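Local coordinates for protein condensin complex subunit 3 (Schizosaccharomyces pombe, PDB 5OQR) that serves as a regulatory HEAT-repeat subunit of condensin, the complex needed to convert interphase chromatin into condensed mitotic-like chromosomes, at residues Leu164-Leu167 with Gln168-Ser172; Glu344-Tyr347 with Val348-Arg351; Val484-Leu487 with Lys488-Ile492; Phe636-His639 with Glu640-Trp643; Pro719-Glu723 with Gly724-Lys728. All coordinates share one frame; numbering follows the deposited sequence.

Interaction 1: Leu164-Leu167 with Gln168-Ser172; sequences LFLL and QNDPS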
# COMPACT_ATOMS: atom_id res chain seq x y z
N LEU A 164 6.39 -2.09 -22.88
CA LEU A 164 6.86 -1.97 -21.50
C LEU A 164 6.97 -0.50 -21.09
O LEU A 164 6.67 -0.14 -19.95
CB LEU A 164 8.22 -2.64 -21.35
CG LEU A 164 8.36 -4.10 -21.80
CD1 LEU A 164 9.83 -4.49 -21.78
CD2 LEU A 164 7.54 -5.02 -20.92
N PHE A 165 7.39 0.34 -22.03
CA PHE A 165 7.67 1.74 -21.72
C PHE A 165 6.40 2.52 -21.44
O PHE A 165 6.36 3.34 -20.51
CB PHE A 165 8.46 2.35 -22.89
CG PHE A 165 8.56 3.84 -22.85
CD1 PHE A 165 7.66 4.63 -23.54
CD2 PHE A 165 9.58 4.46 -22.14
CE1 PHE A 165 7.76 6.00 -23.52
CE2 PHE A 165 9.68 5.84 -22.12
CZ PHE A 165 8.77 6.61 -22.81
N LEU A 166 5.34 2.28 -22.22
CA LEU A 166 4.07 2.95 -21.98
C LEU A 166 3.34 2.35 -20.78
O LEU A 166 2.86 3.07 -19.91
CB LEU A 166 3.19 2.87 -23.23
CG LEU A 166 3.70 3.65 -24.44
CD1 LEU A 166 2.88 3.31 -25.66
CD2 LEU A 166 3.65 5.15 -24.17
N LEU A 167 3.25 1.02 -20.75
CA LEU A 167 2.69 0.30 -19.61
C LEU A 167 3.24 0.85 -18.30
O LEU A 167 2.53 0.93 -17.29
CB LEU A 167 3.01 -1.19 -19.72
CG LEU A 167 2.66 -2.08 -18.53
CD1 LEU A 167 1.16 -2.18 -18.38
CD2 LEU A 167 3.29 -3.45 -18.69
N GLN A 168 4.51 1.25 -18.32
CA GLN A 168 5.23 1.63 -17.12
C GLN A 168 5.14 3.12 -16.82
O GLN A 168 5.17 3.51 -15.64
CB GLN A 168 6.69 1.21 -17.26
CG GLN A 168 7.59 1.51 -16.08
CD GLN A 168 9.02 1.03 -16.28
OE1 GLN A 168 9.91 1.42 -15.53
NE2 GLN A 168 9.25 0.19 -17.28
N ASN A 169 5.03 3.97 -17.84
CA ASN A 169 5.09 5.41 -17.66
C ASN A 169 3.91 6.18 -18.25
O ASN A 169 3.82 7.39 -18.01
CB ASN A 169 6.38 5.97 -18.27
CG ASN A 169 7.62 5.48 -17.55
OD1 ASN A 169 8.22 4.48 -17.95
ND2 ASN A 169 8.01 6.17 -16.49
N ASP A 170 3.03 5.54 -19.00
CA ASP A 170 1.92 6.26 -19.61
C ASP A 170 1.05 6.89 -18.53
O ASP A 170 0.67 6.20 -17.57
CB ASP A 170 1.08 5.34 -20.48
CG ASP A 170 0.01 6.08 -21.25
OD1 ASP A 170 -0.97 6.55 -20.62
OD2 ASP A 170 0.13 6.20 -22.48
N PRO A 171 0.71 8.18 -18.63
CA PRO A 171 -0.10 8.82 -17.58
C PRO A 171 -1.57 8.42 -17.61
O PRO A 171 -2.29 8.74 -16.65
CB PRO A 171 0.06 10.31 -17.86
CG PRO A 171 0.34 10.38 -19.32
CD PRO A 171 1.13 9.15 -19.66
N SER A 172 -2.04 7.76 -18.66
CA SER A 172 -3.44 7.37 -18.77
C SER A 172 -3.61 5.92 -18.34
O SER A 172 -2.87 5.04 -18.79
CB SER A 172 -3.94 7.56 -20.20
OG SER A 172 -5.26 7.07 -20.35
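Gln-168 sits one turn on from Leu-164 in helix 158-169, and its N makes a weak hydrogen bond to Leu-164 O (3.0 Å). Its side chain is fully extended, with CG trans to the backbone nitrogen (chi1 -179°), a course that leaves NE2 3.7 Å from Leu-164 O. Phe-192 and Glu-195 of helix 190-195 border this side chain. At Asn-169 the helix is running out: its N divides weakly between Phe-165 O, at 3.0 Å, and Leu-166 O, at 3.1 Å. The Phe-165 ring beside it meets an aromatic ring of another protein chain. Asp-170 is the first residue to leave helical geometry, yet its N still donates to Leu-166 O (2.6 Å, N-H...O angle 156°). The carboxylate slants across the Leu-166 side chain, OD2 standing 4.0 Å from CD2. Past Pro-171, Ser-172 N donates to Asp-170 OD1 at 2.5 Å, closing an Asx turn that leads into helix 173-182, for which Ser-172 is the N-cap residue. The contact thus lies in HEAT repeat 4, at the turn from helix 158-169 to helix 173-182. Both oxygens of the buried carboxylate are engaged, OD1 by that amide and OD2 by a salt bridge to Arg-138, and the nearby guanidinium would probably favour the ionised form of Asp-170.

Interaction 2: Glu344-Tyr347 with Val348-Arg351; sequences ERQY and VSLR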
# COMPACT_ATOMS: atom_id res chain seq x y z
N GLU A 344 5.27 -32.34 22.79
CA GLU A 344 6.42 -33.04 23.38
C GLU A 344 7.04 -34.03 22.40
O GLU A 344 8.26 -34.21 22.40
CB GLU A 344 6.01 -33.72 24.68
CG GLU A 344 5.68 -32.72 25.78
CD GLU A 344 6.12 -33.17 27.15
OE1 GLU A 344 5.33 -33.86 27.83
OE2 GLU A 344 7.27 -32.85 27.54
N ARG A 345 6.23 -34.68 21.56
CA ARG A 345 6.80 -35.47 20.48
C ARG A 345 7.69 -34.61 19.60
O ARG A 345 8.74 -35.07 19.13
CB ARG A 345 5.70 -36.11 19.63
CG ARG A 345 4.85 -37.12 20.35
CD ARG A 345 3.89 -37.80 19.39
NE ARG A 345 4.55 -38.83 18.58
CZ ARG A 345 4.86 -38.71 17.29
NH1 ARG A 345 4.58 -37.60 16.62
NH2 ARG A 345 5.45 -39.72 16.67
N GLN A 346 7.29 -33.37 19.36
CA GLN A 346 8.03 -32.51 18.44
C GLN A 346 9.35 -32.05 19.04
O GLN A 346 10.31 -31.82 18.30
CB GLN A 346 7.16 -31.31 18.06
CG GLN A 346 7.44 -30.76 16.67
CD GLN A 346 7.15 -31.76 15.57
OE1 GLN A 346 7.95 -31.93 14.64
NE2 GLN A 346 6.02 -32.44 15.66
N TYR A 347 9.42 -31.91 20.37
CA TYR A 347 10.70 -31.62 21.01
C TYR A 347 11.77 -32.62 20.61
O TYR A 347 12.93 -32.26 20.42
CB TYR A 347 10.54 -31.62 22.53
CG TYR A 347 9.73 -30.49 23.11
CD1 TYR A 347 9.78 -29.22 22.56
CD2 TYR A 347 8.93 -30.69 24.22
CE1 TYR A 347 9.04 -28.18 23.10
CE2 TYR A 347 8.20 -29.68 24.77
CZ TYR A 347 8.26 -28.42 24.20
OH TYR A 347 7.52 -27.41 24.76
N VAL A 348 11.39 -33.90 20.50
CA VAL A 348 12.36 -34.92 20.13
C VAL A 348 13.02 -34.58 18.80
O VAL A 348 14.23 -34.74 18.64
CB VAL A 348 11.67 -36.30 20.08
CG1 VAL A 348 12.64 -37.38 19.62
CG2 VAL A 348 11.09 -36.66 21.44
N SER A 349 12.24 -34.09 17.84
CA SER A 349 12.77 -33.74 16.53
C SER A 349 13.75 -32.58 16.57
O SER A 349 14.45 -32.35 15.58
CB SER A 349 11.62 -33.41 15.58
OG SER A 349 10.88 -34.56 15.24
N LEU A 350 13.82 -31.85 17.68
CA LEU A 350 14.80 -30.77 17.79
C LEU A 350 16.21 -31.29 17.99
O LEU A 350 17.17 -30.55 17.72
CB LEU A 350 14.42 -29.83 18.94
CG LEU A 350 13.15 -29.00 18.75
CD1 LEU A 350 12.86 -28.21 20.01
CD2 LEU A 350 13.27 -28.07 17.56
N ARG A 351 16.37 -32.52 18.46
CA ARG A 351 17.70 -33.07 18.67
C ARG A 351 18.39 -33.34 17.34
O ARG A 351 19.60 -33.16 17.21
CB ARG A 351 17.62 -34.35 19.50
CG ARG A 351 16.91 -34.18 20.83
CD ARG A 351 17.14 -35.38 21.72
NE ARG A 351 16.34 -35.35 22.94
CZ ARG A 351 16.67 -34.69 24.04
NH1 ARG A 351 17.79 -33.99 24.10
NH2 ARG A 351 15.87 -34.73 25.10
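Three backbone hydrogen bonds, each from a residue to the carbonyl three positions earlier, carry the chain from Glu-344-Tyr-347 into Val-348-Arg-351. Val-348 N to Arg-345 O (3.2 Å) and Ser-349 N to Gln-346 O (3.0 Å) are weak. Leu-350 N to Tyr-347 O is straighter, at 2.9 Å with an N-H...O angle of 149°. Arg-351 N continues the same three-residue spacing to Val-348 O. Tyr-347 and Leu-350 lie side by side and point the same way: Leu-350 CD1 comes to the edge of the phenol ring, near its plane, 4.1 Å from Tyr-347 CD1. The ring's far end is held by a hydrogen bond between its OH and His-405 NE2, which probably limits swinging of the ring. Here the chain leaves helix 336-348 for the linker that leads to helix 356-372, a helix-to-helix connection in the all-helical solenoid of this HEAT-repeat protein. The Gln-346 side chain folds at its second torsion (chi2 62°), which turns OE1 to within 4.0 Å of Ser-349 OG, while its hydrogen bond goes to Ser-359 OG on helix 356-372. Leu-350 also packs on Ser-359. On the outer surface Val-348 lays CG2 3.7 Å from Arg-345 O, and the arginine itself reaches away to bond Leu-304 O through NH1.

Interaction 3: Val484-Leu487 with Lys488-Ile492; sequences VDML and KTLII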
# COMPACT_ATOMS: atom_id res chain seq x y z
N VAL A 484 13.44 -6.57 42.71
CA VAL A 484 14.72 -6.28 43.35
C VAL A 484 15.67 -7.45 43.16
O VAL A 484 16.88 -7.26 43.03
CB VAL A 484 14.52 -5.94 44.84
CG1 VAL A 484 15.84 -5.55 45.48
CG2 VAL A 484 13.51 -4.81 45.01
N ASP A 485 15.13 -8.67 43.13
CA ASP A 485 15.96 -9.84 42.90
C ASP A 485 16.52 -9.84 41.49
O ASP A 485 17.74 -9.90 41.29
CB ASP A 485 15.14 -11.11 43.16
CG ASP A 485 16.01 -12.35 43.26
OD1 ASP A 485 15.51 -13.45 42.95
OD2 ASP A 485 17.19 -12.23 43.65
N MET A 486 15.65 -9.79 40.48
CA MET A 486 16.11 -9.78 39.10
C MET A 486 17.07 -8.63 38.85
O MET A 486 18.04 -8.77 38.09
CB MET A 486 14.93 -9.70 38.14
CG MET A 486 13.86 -10.77 38.34
SD MET A 486 14.55 -12.41 38.60
CE MET A 486 15.25 -12.70 37.00
N LEU A 487 16.82 -7.48 39.47
CA LEU A 487 17.72 -6.34 39.30
C LEU A 487 19.10 -6.64 39.88
O LEU A 487 20.12 -6.52 39.18
CB LEU A 487 17.12 -5.10 39.97
CG LEU A 487 15.97 -4.40 39.25
CD1 LEU A 487 15.38 -3.32 40.14
CD2 LEU A 487 16.42 -3.80 37.93
N LYS A 488 19.15 -7.05 41.15
CA LYS A 488 20.44 -7.28 41.79
C LYS A 488 21.17 -8.46 41.17
O LYS A 488 22.39 -8.42 41.00
CB LYS A 488 20.24 -7.52 43.29
CG LYS A 488 19.79 -6.29 44.06
CD LYS A 488 20.06 -6.42 45.56
CE LYS A 488 19.09 -7.38 46.24
NZ LYS A 488 18.75 -6.92 47.61
N THR A 489 20.44 -9.52 40.82
CA THR A 489 21.09 -10.77 40.43
C THR A 489 21.50 -10.78 38.97
O THR A 489 22.52 -11.38 38.63
CB THR A 489 20.17 -11.95 40.72
OG1 THR A 489 19.71 -11.88 42.08
CG2 THR A 489 20.90 -13.27 40.52
N LEU A 490 20.73 -10.14 38.08
CA LEU A 490 20.96 -10.31 36.65
C LEU A 490 21.06 -9.00 35.88
O LEU A 490 22.03 -8.78 35.15
CB LEU A 490 19.85 -11.17 36.06
CG LEU A 490 19.83 -12.60 36.59
CD1 LEU A 490 18.45 -12.98 37.06
CD2 LEU A 490 20.32 -13.57 35.53
N ILE A 491 20.07 -8.12 36.03
CA ILE A 491 19.97 -6.95 35.15
C ILE A 491 21.14 -6.01 35.37
O ILE A 491 21.87 -5.67 34.43
CB ILE A 491 18.62 -6.24 35.35
CG1 ILE A 491 17.49 -7.14 34.85
CG2 ILE A 491 18.58 -4.91 34.60
CD1 ILE A 491 16.12 -6.73 35.31
N ILE A 492 21.33 -5.55 36.61
CA ILE A 492 22.43 -4.63 36.89
C ILE A 492 23.78 -5.26 36.55
O ILE A 492 24.57 -4.62 35.83
CB ILE A 492 22.37 -4.13 38.35
CG1 ILE A 492 20.99 -3.56 38.68
CG2 ILE A 492 23.45 -3.08 38.60
CD1 ILE A 492 20.60 -2.33 37.90
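Leu-487 lays its CD2 methyl against the end of Ile-491, 3.9 Å from CD1, the two side chains slanting across each other on helix 480-495 of HEAT repeat 7. The helix is not regular here: it widens into a pi-type turn at 488-491. Met-486 O marks the change, since two amides grip it. Leu-490 N, four residues on, comes from above the carbonyl plane, whereas Ile-491 N, five residues on, lies in that plane at 3.0 Å and is nearly straight (172°). Ile-492 N keeps the wider spacing, bonding to Leu-487 O at 3.0 Å. Before the bulge the pattern is the ordinary one, with Lys-488 N donating to Val-484 O. Met-486 and Leu-490 run side by side into the interior, where Ile-427 of helix 416-434 touches both and Val-466 of helix 457-471 covers Met-486 and Ile-491. Ile-491 also reaches Cys-509, Leu-510 and Val-513 of helix 500-514. On the outer side Lys-488 lies along Val-484; a bend at its third torsion (chi3 -74°) brings CE to 3.8 Å from Val-484 CG1. One turn on from Asp-485, the Thr-489 hydroxyl faces both the backbone and the carboxylate of that residue, OG1 lying 2.9 Å from Asp-485 O and 3.0 Å from Asp-485 OD2.

Interaction 4: Phe636-His639 with Glu640-Trp643; sequences FGAH and ENQW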
# COMPACT_ATOMS: atom_id res chain seq x y z
N PHE A 636 -6.69 14.75 10.68
CA PHE A 636 -8.12 14.55 10.52
C PHE A 636 -8.81 14.07 11.78
O PHE A 636 -10.03 13.85 11.76
CB PHE A 636 -8.37 13.57 9.38
CG PHE A 636 -7.80 14.01 8.06
CD1 PHE A 636 -7.83 15.34 7.69
CD2 PHE A 636 -7.21 13.09 7.21
CE1 PHE A 636 -7.30 15.75 6.48
CE2 PHE A 636 -6.68 13.50 6.00
CZ PHE A 636 -6.73 14.83 5.64
N GLY A 637 -8.08 13.91 12.88
CA GLY A 637 -8.68 13.43 14.11
C GLY A 637 -9.37 14.51 14.91
O GLY A 637 -10.40 14.25 15.54
N ALA A 638 -8.83 15.72 14.89
CA ALA A 638 -9.37 16.80 15.69
C ALA A 638 -9.20 18.12 14.96
O ALA A 638 -8.23 18.32 14.22
CB ALA A 638 -8.68 16.88 17.06
N HIS A 639 -10.16 19.03 15.17
CA HIS A 639 -10.04 20.38 14.64
C HIS A 639 -8.80 21.07 15.17
O HIS A 639 -8.17 21.86 14.46
CB HIS A 639 -11.29 21.19 14.99
CG HIS A 639 -11.09 22.67 14.93
ND1 HIS A 639 -11.26 23.40 13.77
CD2 HIS A 639 -10.72 23.56 15.88
CE1 HIS A 639 -11.01 24.67 14.02
NE2 HIS A 639 -10.68 24.79 15.29
N GLU A 640 -8.44 20.80 16.43
CA GLU A 640 -7.30 21.46 17.04
C GLU A 640 -5.98 21.02 16.40
O GLU A 640 -5.00 21.77 16.43
CB GLU A 640 -7.27 21.20 18.54
CG GLU A 640 -8.43 21.80 19.31
CD GLU A 640 -9.72 21.03 19.14
OE1 GLU A 640 -9.69 19.97 18.48
OE2 GLU A 640 -10.76 21.48 19.66
N ASN A 641 -5.94 19.82 15.83
CA ASN A 641 -4.72 19.36 15.18
C ASN A 641 -4.52 20.07 13.85
O ASN A 641 -3.39 20.41 13.48
CB ASN A 641 -4.76 17.85 14.97
CG ASN A 641 -4.61 17.08 16.27
OD1 ASN A 641 -4.20 17.63 17.29
ND2 ASN A 641 -4.94 15.80 16.23
N GLN A 642 -5.60 20.30 13.11
CA GLN A 642 -5.50 21.07 11.87
C GLN A 642 -5.04 22.49 12.15
O GLN A 642 -4.26 23.07 11.38
CB GLN A 642 -6.84 21.07 11.14
CG GLN A 642 -7.31 19.69 10.74
CD GLN A 642 -8.53 19.72 9.83
OE1 GLN A 642 -9.58 20.21 10.20
NE2 GLN A 642 -8.37 19.19 8.62
N TRP A 643 -5.49 23.06 13.27
CA TRP A 643 -5.08 24.42 13.63
C TRP A 643 -3.58 24.48 13.88
O TRP A 643 -2.91 25.42 13.43
CB TRP A 643 -5.85 24.88 14.87
CG TRP A 643 -5.69 26.33 15.19
CD1 TRP A 643 -4.68 26.90 15.91
CD2 TRP A 643 -6.56 27.40 14.81
NE1 TRP A 643 -4.87 28.25 16.00
CE2 TRP A 643 -6.02 28.58 15.34
CE3 TRP A 643 -7.75 27.46 14.08
CZ2 TRP A 643 -6.63 29.82 15.15
CZ3 TRP A 643 -8.35 28.69 13.90
CH2 TRP A 643 -7.79 29.86 14.44
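Phe-636 turns the edge of its ring to the amide end of Gln-642: NE2 lies in the ring plane, 4.0 Å from CD1, and the ring and amide planes stand 77° apart. That NE2 is itself spent on Trp-682 O and Asp-684 O, which fixes the amide against the ring, while Tyr-689 meets Phe-636 edge to face. Ala-638 occupies the N-cap position of helix 639-661. Its O takes weak hydrogen bonds from Asn-641 N at 3.2 Å and Gln-642 N at 3.5 Å, and its methyl packs near Asn-641 ND2, which donates back to Tyr-634 O. Thus the asparagine ties the new helix to the end of the preceding one, 621-635. Glu-640 folds back over the helix start: a bend at its second torsion (chi2 76°) sets OE1 3.5 Å from Ala-638 CB. His-639 starts the regular pattern, with its O accepting from Trp-643 N (3.2 Å, 152°). The imidazole and indole project side by side in the same direction, His-639 NE2 lying 4.1 Å from Trp-643 CE3. Val-706 touches both side chains, and the indole stacks with His-709. The Ala-638 methyl offers no acceptor to the first-turn amides; its carbonyl takes the opening main-chain bonds, and the Glu-640 carboxylate, lying near the helix N-terminus, would probably interact favourably with the helix dipole.

Interaction 5: Pro719-Glu723 with Gly724-Lys728; sequences PNASE and GKERK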
# COMPACT_ATOMS: atom_id res chain seq x y z
N PRO A 719 5.91 39.40 4.03
CA PRO A 719 7.08 40.29 4.11
C PRO A 719 8.40 39.55 4.25
O PRO A 719 9.39 39.93 3.61
CB PRO A 719 6.77 41.15 5.35
CG PRO A 719 5.30 41.12 5.47
CD PRO A 719 4.88 39.76 5.02
N ASN A 720 8.44 38.50 5.08
CA ASN A 720 9.68 37.77 5.28
C ASN A 720 10.03 36.88 4.10
O ASN A 720 11.19 36.49 3.95
CB ASN A 720 9.59 36.93 6.56
CG ASN A 720 9.34 37.77 7.79
OD1 ASN A 720 9.84 38.89 7.90
ND2 ASN A 720 8.55 37.24 8.72
N ALA A 721 9.06 36.56 3.25
CA ALA A 721 9.36 35.88 2.00
C ALA A 721 10.24 36.77 1.12
O ALA A 721 10.29 37.99 1.28
CB ALA A 721 8.08 35.50 1.27
N SER A 722 10.94 36.14 0.19
CA SER A 722 11.80 36.84 -0.75
C SER A 722 11.05 37.02 -2.06
O SER A 722 10.57 36.05 -2.65
CB SER A 722 13.10 36.07 -0.99
OG SER A 722 12.87 34.91 -1.76
N GLU A 723 10.94 38.27 -2.52
CA GLU A 723 10.23 38.54 -3.76
C GLU A 723 10.80 37.69 -4.89
O GLU A 723 12.00 37.43 -4.96
CB GLU A 723 10.32 40.03 -4.11
CG GLU A 723 11.71 40.63 -4.09
CD GLU A 723 11.66 42.13 -4.06
OE1 GLU A 723 10.80 42.71 -4.76
OE2 GLU A 723 12.46 42.74 -3.32
N GLY A 724 9.91 37.25 -5.77
CA GLY A 724 10.22 36.23 -6.75
C GLY A 724 9.17 35.14 -6.68
O GLY A 724 8.03 35.42 -6.31
N LYS A 725 9.54 33.91 -7.02
CA LYS A 725 8.59 32.81 -6.90
C LYS A 725 8.10 32.66 -5.46
O LYS A 725 6.93 32.36 -5.23
CB LYS A 725 9.23 31.50 -7.36
CG LYS A 725 8.29 30.29 -7.27
CD LYS A 725 9.06 29.00 -7.04
CE LYS A 725 8.11 27.86 -6.67
NZ LYS A 725 7.05 27.67 -7.69
N GLU A 726 8.99 32.88 -4.49
CA GLU A 726 8.64 32.64 -3.10
C GLU A 726 7.43 33.46 -2.69
O GLU A 726 6.37 32.91 -2.35
CB GLU A 726 9.85 32.96 -2.21
CG GLU A 726 9.76 32.44 -0.80
CD GLU A 726 11.12 32.36 -0.12
OE1 GLU A 726 12.04 31.75 -0.71
OE2 GLU A 726 11.28 32.93 0.98
N ARG A 727 7.54 34.79 -2.74
CA ARG A 727 6.41 35.64 -2.42
C ARG A 727 5.25 35.40 -3.38
O ARG A 727 4.09 35.39 -2.98
CB ARG A 727 6.83 37.11 -2.44
CG ARG A 727 5.92 38.04 -1.66
CD ARG A 727 6.48 39.45 -1.63
NE ARG A 727 7.41 39.66 -0.52
CZ ARG A 727 8.27 40.67 -0.45
NH1 ARG A 727 8.35 41.56 -1.43
NH2 ARG A 727 9.07 40.78 0.60
N LYS A 728 5.56 35.19 -4.67
CA LYS A 728 4.53 34.80 -5.63
C LYS A 728 3.83 33.52 -5.18
O LYS A 728 2.60 33.43 -5.22
CB LYS A 728 5.14 34.59 -7.01
CG LYS A 728 5.05 35.79 -7.94
CD LYS A 728 5.04 35.36 -9.41
CE LYS A 728 3.75 34.61 -9.76
NZ LYS A 728 3.51 34.55 -11.23
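Arg-727 and Glu-726, in the first turn of helix 725-736, reach back to backbone groups of Pro-719-Ser-722 in the loop after helix 706-717, a contact between side chains and main chain. Arg-727 NH2 donates to Pro-719 O at 3.1 Å, the acceptor lying at the guanidinium edge, and more weakly to Ala-721 O at 3.1 Å. A bend at chi3 (-87°) swings the flat group round to the loop, where Glu-723 N sits over one face; NE bonds to Leu-718 O, and Phe-763 adds a cation-pi contact. The Glu-723 carboxylate stays beyond salt-bridge range, OE1 being 4.3 Å from Arg-727 NH1. Glu-726 OE2 takes a weak hydrogen bond from Ser-722 N at 3.3 Å. The chain closes on itself through Arg-727 N to Ser-722 O, also 3.3 Å. Gly-724, the N-cap residue, has backbone angles (128°, -151°) at which a CB would strike the preceding carbonyl. Several loop carbonyls are thus gathered on one arginine, at the turn joining helix 706-717 to helix 725-736, within HEAT repeat 9.

Overall arrangement
All five contacts are local turns spread in series along one helical solenoid, and none touches another. Interactions 4 and 5 are nearest neighbours, with centres 28 Å and nearest atoms about 17 Å apart; both lie with interaction 3 in the C-terminal family region. Interactions 2 and 3 lie on the same side of the chain's centre, their own centres 33 Å apart, while interaction 1 lies across the chain's centre from both. The widest separation is 73 Å between the centres of interactions 2 and 5. Interactions 1, 2, 4 and 5 lie where helices end or begin, whereas interaction 3 lies inside one. Interaction 1 alone of the five touches another protein chain.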